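PDB 2DSA: glutathione S-transferase from Burkholderia xenovorans, which probably acts as a glutathione transferase and reductively dechlorinates metabolites of polychlorinated biphenyls. Local coordinates for residues S11-I16 against A68-V73; V52-L57 against T62-P67. All blocks are in the same frame, centred on the assembly; numbering follows the deposited sequence.

Interaction 1: residues S11-I16 against A68-V73; sequences SLSPHI and AIVQYV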
# COMPACT_ATOMS: atom_id res chain seq x y z
N SER A 11 -8.35 -5.43 -10.24
CA SER A 11 -9.15 -4.36 -10.83
C SER A 11 -10.64 -4.54 -10.59
O SER A 11 -11.42 -3.60 -10.74
CB SER A 11 -8.88 -4.24 -12.33
OG SER A 11 -8.73 -5.50 -12.92
N LEU A 12 -11.03 -5.75 -10.18
CA LEU A 12 -12.40 -6.04 -9.81
C LEU A 12 -12.81 -5.17 -8.61
O LEU A 12 -14.00 -4.90 -8.41
CB LEU A 12 -12.57 -7.54 -9.53
CG LEU A 12 -13.90 -8.07 -8.97
CD1 LEU A 12 -15.13 -7.79 -9.88
CD2 LEU A 12 -13.79 -9.55 -8.64
N SER A 13 -11.82 -4.74 -7.83
CA SER A 13 -12.05 -3.87 -6.67
C SER A 13 -12.54 -2.46 -7.04
O SER A 13 -13.61 -2.06 -6.59
CB SER A 13 -10.79 -3.83 -5.78
OG SER A 13 -10.95 -2.87 -4.74
N PRO A 14 -11.75 -1.67 -7.81
CA PRO A 14 -12.37 -0.44 -8.33
C PRO A 14 -13.64 -0.66 -9.17
O PRO A 14 -14.57 0.13 -9.05
CB PRO A 14 -11.26 0.21 -9.19
CG PRO A 14 -10.10 -0.73 -9.20
CD PRO A 14 -10.31 -1.76 -8.14
N HIS A 15 -13.69 -1.72 -9.97
CA HIS A 15 -14.92 -2.07 -10.71
C HIS A 15 -16.13 -2.08 -9.77
O HIS A 15 -17.09 -1.35 -9.97
CB HIS A 15 -14.77 -3.43 -11.41
CG HIS A 15 -15.88 -3.76 -12.36
ND1 HIS A 15 -15.82 -4.82 -13.23
CD2 HIS A 15 -17.09 -3.16 -12.58
CE1 HIS A 15 -16.94 -4.88 -13.93
NE2 HIS A 15 -17.72 -3.88 -13.56
N ILE A 16 -16.08 -2.91 -8.73
CA ILE A 16 -17.16 -2.95 -7.74
C ILE A 16 -17.41 -1.58 -7.11
O ILE A 16 -18.56 -1.19 -6.93
CB ILE A 16 -16.88 -4.02 -6.63
CG1 ILE A 16 -17.01 -5.44 -7.19
CG2 ILE A 16 -17.82 -3.84 -5.43
CD1 ILE A 16 -16.31 -6.54 -6.30
N ALA A 68 -5.34 4.09 -4.06
CA ALA A 68 -5.56 5.46 -4.56
C ALA A 68 -6.84 5.59 -5.40
O ALA A 68 -7.67 6.49 -5.17
CB ALA A 68 -4.34 5.93 -5.37
N ILE A 69 -7.00 4.68 -6.36
CA ILE A 69 -8.20 4.63 -7.21
C ILE A 69 -9.50 4.54 -6.41
O ILE A 69 -10.42 5.31 -6.65
CB ILE A 69 -8.13 3.50 -8.26
CG1 ILE A 69 -7.04 3.81 -9.28
CG2 ILE A 69 -9.52 3.25 -8.96
CD1 ILE A 69 -6.46 2.55 -9.96
N VAL A 70 -9.58 3.61 -5.46
CA VAL A 70 -10.83 3.38 -4.75
C VAL A 70 -11.20 4.55 -3.83
O VAL A 70 -12.37 4.79 -3.56
CB VAL A 70 -10.92 1.95 -4.06
CG1 VAL A 70 -10.75 0.86 -5.12
CG2 VAL A 70 -9.90 1.75 -2.90
N GLN A 71 -10.19 5.30 -3.37
CA GLN A 71 -10.42 6.51 -2.59
C GLN A 71 -10.94 7.67 -3.48
O GLN A 71 -11.85 8.39 -3.09
CB GLN A 71 -9.16 6.93 -1.83
CG GLN A 71 -8.83 6.00 -0.64
CD GLN A 71 -7.64 6.48 0.15
OE1 GLN A 71 -7.78 7.32 1.05
NE2 GLN A 71 -6.45 5.98 -0.21
N TYR A 72 -10.33 7.84 -4.65
CA TYR A 72 -10.83 8.79 -5.62
C TYR A 72 -12.31 8.49 -5.91
O TYR A 72 -13.16 9.38 -5.80
CB TYR A 72 -9.98 8.83 -6.90
CG TYR A 72 -10.61 9.72 -7.98
CD1 TYR A 72 -11.50 9.19 -8.91
CD2 TYR A 72 -10.35 11.10 -8.02
CE1 TYR A 72 -12.12 9.98 -9.86
CE2 TYR A 72 -10.96 11.90 -9.00
CZ TYR A 72 -11.84 11.33 -9.90
OH TYR A 72 -12.46 12.09 -10.85
N VAL A 73 -12.61 7.23 -6.22
CA VAL A 73 -13.96 6.80 -6.54
C VAL A 73 -14.97 7.11 -5.41
O VAL A 73 -16.02 7.74 -5.65
CB VAL A 73 -13.99 5.30 -6.92
CG1 VAL A 73 -15.43 4.78 -7.00
CG2 VAL A 73 -13.25 5.06 -8.25

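Interaction 2: residues V52-L57 against T62-P67; sequences VPCLQL and TLTEGP. With GSH (glutathione), chain E.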
# COMPACT_ATOMS: atom_id res chain seq x y z
N VAL A 52 -2.78 -3.78 -14.06
CA VAL A 52 -4.10 -3.21 -13.77
C VAL A 52 -4.23 -3.17 -12.25
O VAL A 52 -3.47 -3.87 -11.58
CB VAL A 52 -5.27 -4.00 -14.45
CG1 VAL A 52 -5.21 -3.84 -15.99
CG2 VAL A 52 -5.27 -5.47 -14.04
N PRO A 53 -5.14 -2.33 -11.70
CA PRO A 53 -6.02 -1.34 -12.39
C PRO A 53 -5.33 -0.03 -12.78
O PRO A 53 -4.26 0.30 -12.25
CB PRO A 53 -7.09 -1.04 -11.34
CG PRO A 53 -6.37 -1.16 -10.05
CD PRO A 53 -5.35 -2.29 -10.24
N CYS A 54 -5.94 0.69 -13.72
CA CYS A 54 -5.64 2.08 -13.98
C CYS A 54 -6.97 2.80 -14.22
O CYS A 54 -7.81 2.33 -14.99
CB CYS A 54 -4.72 2.24 -15.19
SG CYS A 54 -4.40 3.95 -15.68
N LEU A 55 -7.18 3.94 -13.56
CA LEU A 55 -8.36 4.74 -13.80
C LEU A 55 -7.96 5.93 -14.65
O LEU A 55 -7.04 6.67 -14.30
CB LEU A 55 -9.02 5.20 -12.50
CG LEU A 55 -10.34 5.99 -12.62
CD1 LEU A 55 -11.53 5.08 -12.91
CD2 LEU A 55 -10.58 6.81 -11.36
N GLN A 56 -8.65 6.08 -15.78
CA GLN A 56 -8.42 7.20 -16.69
C GLN A 56 -9.61 8.15 -16.50
O GLN A 56 -10.75 7.73 -16.67
CB GLN A 56 -8.33 6.72 -18.13
CG GLN A 56 -7.79 7.76 -19.15
CD GLN A 56 -7.06 7.11 -20.33
OE1 GLN A 56 -7.56 6.15 -20.91
NE2 GLN A 56 -5.87 7.61 -20.68
N LEU A 57 -9.33 9.39 -16.11
CA LEU A 57 -10.40 10.37 -15.90
C LEU A 57 -10.85 10.96 -17.22
O LEU A 57 -10.09 10.97 -18.19
CB LEU A 57 -9.98 11.52 -14.97
CG LEU A 57 -9.32 11.27 -13.61
CD1 LEU A 57 -9.22 12.58 -12.84
CD2 LEU A 57 -10.07 10.23 -12.81
N THR A 62 -4.57 10.14 -15.37
CA THR A 62 -4.62 8.75 -14.91
C THR A 62 -4.26 8.60 -13.43
O THR A 62 -3.53 9.41 -12.86
CB THR A 62 -3.79 7.77 -15.77
OG1 THR A 62 -2.41 8.15 -15.77
CG2 THR A 62 -4.34 7.73 -17.20
N LEU A 63 -4.80 7.54 -12.84
CA LEU A 63 -4.47 7.17 -11.50
C LEU A 63 -4.19 5.67 -11.50
O LEU A 63 -4.95 4.91 -12.08
CB LEU A 63 -5.66 7.51 -10.60
CG LEU A 63 -5.58 7.89 -9.14
CD1 LEU A 63 -4.35 8.76 -8.83
CD2 LEU A 63 -6.92 8.62 -8.79
N THR A 64 -3.07 5.28 -10.92
CA THR A 64 -2.79 3.87 -10.65
C THR A 64 -2.81 3.57 -9.13
O THR A 64 -2.97 4.48 -8.30
CB THR A 64 -1.45 3.41 -11.28
OG1 THR A 64 -0.43 4.35 -10.96
CG2 THR A 64 -1.56 3.32 -12.81
N GLU A 65 -2.64 2.29 -8.79
CA GLU A 65 -2.68 1.73 -7.43
C GLU A 65 -4.09 1.64 -6.88
O GLU A 65 -4.73 2.67 -6.64
CB GLU A 65 -1.75 2.46 -6.45
CG GLU A 65 -0.33 2.68 -6.98
CD GLU A 65 0.47 1.39 -7.12
OE1 GLU A 65 1.24 1.28 -8.10
OE2 GLU A 65 0.33 0.48 -6.26
N GLY A 66 -4.56 0.41 -6.69
CA GLY A 66 -5.89 0.18 -6.14
C GLY A 66 -6.33 1.09 -5.02
O GLY A 66 -7.40 1.70 -5.11
N PRO A 67 -5.54 1.16 -3.91
CA PRO A 67 -5.90 2.05 -2.80
C PRO A 67 -6.11 3.54 -3.13
O PRO A 67 -6.98 4.17 -2.53
CB PRO A 67 -4.74 1.84 -1.81
CG PRO A 67 -4.36 0.39 -2.04
CD PRO A 67 -4.35 0.35 -3.57
N1 GSH E . 0.82 -2.20 -6.75
CA1 GSH E . -0.26 -2.54 -7.70
C1 GSH E . -1.59 -2.09 -7.17
O11 GSH E . -1.85 -2.19 -5.94
O12 GSH E . -2.47 -1.64 -7.95
CB1 GSH E . -0.36 -4.03 -7.99
CG1 GSH E . -1.36 -4.29 -9.13
CD1 GSH E . -1.23 -5.71 -9.60
OE1 GSH E . -0.32 -6.53 -8.94
N2 GSH E . -1.99 -6.12 -10.62
CA2 GSH E . -1.94 -7.45 -11.21
C2 GSH E . -1.44 -7.41 -12.62
O2 GSH E . -1.95 -6.48 -13.53
CB2 GSH E . -3.32 -8.11 -11.23
SG2 GSH E . -3.91 -8.36 -9.54
N3 GSH E . -0.52 -8.29 -12.96
CA3 GSH E . 0.87 -7.89 -13.10
C3 GSH E . 1.25 -8.06 -14.53
O31 GSH E . 0.33 -8.32 -15.34
O32 GSH E . 2.43 -7.93 -14.92
O HOH W 1 -2.40 -0.09 -10.30

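Interaction 1: residues S11-I16 against A68-V73
Ile-69 opens the contact from helix 66-76: its CG2 methyl rests on the ring of Pro-14, 3.5 Å from Pro-14 CB and 4.0 Å from Pro-14 CG. With chi1 at -68°, CG2 is anti to the backbone N and faces the proline, while the CG1 arm lies on the N side and makes no contact with Pro-14. The next residue, Val-70, meets the same neighbour at its N and CD side. Its CG1 stands 4.0 Å from Pro-14 CD and 3.8 Å from Pro-14 N, and the same methyl comes within 3.8 Å of Ser-13 OG. One valine methyl therefore fits where the proline ring joins the backbone, and the CA atoms of Pro-14 and Val-70 approach to 5.5 Å. The short helical segments run parallel within 2°, with axes 9.4 Å apart. Small or compact side chains suit this spacing: the proline presents a rigid, slim ring near the start of its helix, where the lack of an N-H costs little, and the beta-branched residues offer methyls close to their own backbone. No hydrogen bond spans the gap, and the packing is essentially apolar. In the thioredoxin-like N-terminal domain these two helices lie side by side against the sheet, Pro-14 resting on Leu-3 of strand 2-5, while helix 153-163 adjoins both through Tyr-157 at Ser-13 and Val-153 at Val-70.

Interaction 2: residues V52-L57 against T62-P67
Strands 54-56 and 62-64 run antiparallel at 164°, and Leu-55 and Leu-63 form a hydrogen-bonded pair, with Leu-55 N to Leu-63 O and Leu-63 N to Leu-55 O both 2.8 Å. The two leucines share the face covered by Tyr-72 of helix 66-76, where branched apolar chains belong. On the other face, Cys-54 SG lies 3.9 Å from Thr-62 CB, and the Gln-56 and Thr-62 side chains run alongside each other, the Thr-62 methyl near the amide whose OE1 is bonded to Tyr-4. Beyond the strands, the cis peptide before Pro-53 helps leave the backbone of Val-52 open to glutathione: Val-52 N donates to GSH O2 and Val-52 O accepts from GSH N2, each at 2.9 Å. A water gives hydrogens to Pro-53 O and GSH O12 and accepts one from Glu-65 N, tying both segments to the ligand. Glu-65 bends at chi2 (-68°), bringing OE2 2.8 Å from GSH N1; Tyr-51 holds its OE1, and Asn-99 of the second subunit also bonds OE2. Gly-66 N, at the start of helix 66-76, donates to GSH O12 at 3.2 Å, where the helix dipole would probably stabilise the carboxylate. A cis-proline loop paired with the N-terminus of a helix after a beta hairpin is the classic glutathione site of the thioredoxin-like GST domain.

In the fold
Helix 66-76 belongs to both contacts: interaction 2 includes its first two residues, Gly-66 and Pro-67, and interaction 1 packs the part that follows against helix 12-21. Along the chain, the hairpin is nested within the loop that interaction 1 closes. Ile-69 and Tyr-72 connect the two, the former reaching Leu-63 O and the latter packing on the hairpin leucines. Both contacts are largely buried, but their chemistry differs. Between the helices it is methyl against ring with no hydrogen bond, whereas the hairpin combines strand pairing with polar groups turned to glutathione and includes partly exposed residues. The second subunit touches both: its Tyr-92 meets the Tyr-72 ring edge-to-face, and it also reaches the glutathione side of interaction 2.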